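Local coordinates for protein putative NADH-flavin reductase (Lactobacillus casei ATCC 334, PDB 3H2S) that binds NADPH and probably acts as an oxidoreductase that uses a nicotinamide dinucleotide as cofactor, at residues Gly165-Tyr170 against Met192-Leu197. Sequence-based numbering, arbitrary orientation.
Sequences GPATSY and MALAIL
Tyr170 and Ala195 make the aromatic part of this contact, a CH-pi interaction: the methyl CB of Ala195 sits 3.8 Å from the centroid of the Tyr170 ring and only 11° off its normal, which places it over the ring centre. The ring also lies close against the helix backbone, with Tyr170 CE2 3.5 Å from Ala195 CA. With chi1 at 71°, CG of Tyr170 is set near both its own backbone N and C, and the ring reaches the helix from there.

Apolar contacts extend the interface through Leu194, whose CB is 3.9 Å from Tyr170 CD2. Further out, Leu194 CG meets Ala167 CB at 3.5 Å, and its CD1 approaches the same methyl at 3.7 Å.

No direct hydrogen bond joins 165-170 to 192-197; a water makes the polar link, donating to Tyr170 OH at 2.6 Å and to Ala195 O at 2.9 Å. The phenol oxygen is also hydrogen-bonded to Asp198 OD2, one turn further along the same helix. An alanine in place of Tyr170 would probably strip the ring from over the Ala195 methyl and leave the bridging water and Asp198 without their phenol partner.

The contact thus packs the loop before strand 170-173, and that strand's first residue, against helix 189-201, with Val212 of neighbouring strand 209-214 touching both Tyr170 and Ala195, in the C-terminal part of the chain, where a helix packs on the sheet of a Rossmann-type NAD(P)H-binding fold.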
# COMPACT_ATOMS: atom_id res chain seq x y z
N GLY A 165 14.74 -1.31 27.36
CA GLY A 165 14.59 -1.37 28.81
C GLY A 165 13.46 -2.28 29.24
O GLY A 165 12.56 -2.56 28.45
N PRO A 166 13.49 -2.76 30.49
CA PRO A 166 12.41 -3.59 31.01
C PRO A 166 11.10 -2.82 31.16
O PRO A 166 11.08 -1.58 31.19
CB PRO A 166 12.93 -4.04 32.38
CG PRO A 166 13.84 -2.95 32.80
CD PRO A 166 14.54 -2.53 31.51
N ALA A 167 9.98 -3.55 31.25
CA ALA A 167 8.68 -2.92 31.38
C ALA A 167 8.49 -2.44 32.82
O ALA A 167 8.99 -3.07 33.76
CB ALA A 167 7.57 -3.94 31.06
N THR A 168 7.76 -1.35 32.97
CA THR A 168 7.35 -0.87 34.29
C THR A 168 5.85 -0.61 34.30
O THR A 168 5.08 -1.47 34.70
CB THR A 168 8.09 0.43 34.67
OG1 THR A 168 7.94 1.39 33.61
CG2 THR A 168 9.57 0.16 34.89
N SER A 169 5.45 0.54 33.76
CA SER A 169 4.05 0.82 33.40
C SER A 169 4.09 1.84 32.27
O SER A 169 5.08 2.56 32.13
CB SER A 169 3.28 1.43 34.59
OG SER A 169 3.06 0.49 35.61
N TYR A 170 2.98 1.96 31.54
CA TYR A 170 2.89 2.99 30.51
C TYR A 170 1.65 3.87 30.65
O TYR A 170 0.68 3.52 31.36
CB TYR A 170 2.99 2.39 29.10
CG TYR A 170 1.78 1.59 28.70
CD1 TYR A 170 0.62 2.21 28.21
CD2 TYR A 170 1.74 0.22 28.89
CE1 TYR A 170 -0.51 1.48 27.91
CE2 TYR A 170 0.59 -0.51 28.65
CZ TYR A 170 -0.53 0.12 28.15
OH TYR A 170 -1.65 -0.62 27.83
N MSE A 192 6.49 -0.67 25.64
CA MSE A 192 5.85 -0.85 24.35
C MSE A 192 5.28 -2.26 24.23
O MSE A 192 4.16 -2.45 23.75
CB MSE A 192 6.83 -0.55 23.19
CG MSE A 192 6.25 -0.86 21.82
SE MSE A 192 4.69 0.26 21.37
CE MSE A 192 5.63 1.94 21.05
N ALA A 193 6.05 -3.26 24.67
CA ALA A 193 5.57 -4.64 24.65
C ALA A 193 4.30 -4.80 25.50
O ALA A 193 3.36 -5.48 25.08
CB ALA A 193 6.66 -5.62 25.12
N LEU A 194 4.29 -4.22 26.70
CA LEU A 194 3.09 -4.21 27.55
C LEU A 194 1.90 -3.66 26.78
O LEU A 194 0.81 -4.24 26.82
CB LEU A 194 3.29 -3.37 28.82
CG LEU A 194 4.22 -3.86 29.94
CD1 LEU A 194 4.04 -2.97 31.18
CD2 LEU A 194 3.96 -5.32 30.27
N ALA A 195 2.09 -2.50 26.17
CA ALA A 195 1.01 -1.80 25.45
C ALA A 195 0.48 -2.63 24.28
O ALA A 195 -0.72 -2.66 24.02
CB ALA A 195 1.50 -0.41 24.97
N ILE A 196 1.38 -3.23 23.52
CA ILE A 196 1.00 -4.08 22.42
C ILE A 196 0.20 -5.30 22.85
O ILE A 196 -0.88 -5.55 22.32
CB ILE A 196 2.24 -4.49 21.60
CG1 ILE A 196 2.79 -3.24 20.88
CG2 ILE A 196 1.87 -5.60 20.60
CD1 ILE A 196 4.12 -3.47 20.15
N LEU A 197 0.69 -6.02 23.87
CA LEU A 197 0.01 -7.19 24.36
C LEU A 197 -1.29 -6.82 25.04
O LEU A 197 -2.26 -7.57 24.94
CB LEU A 197 0.90 -8.01 25.30
CG LEU A 197 1.67 -9.16 24.62
CD1 LEU A 197 0.72 -10.15 23.96
CD2 LEU A 197 2.67 -8.61 23.61
O HOH W 1 -2.46 -0.69 25.35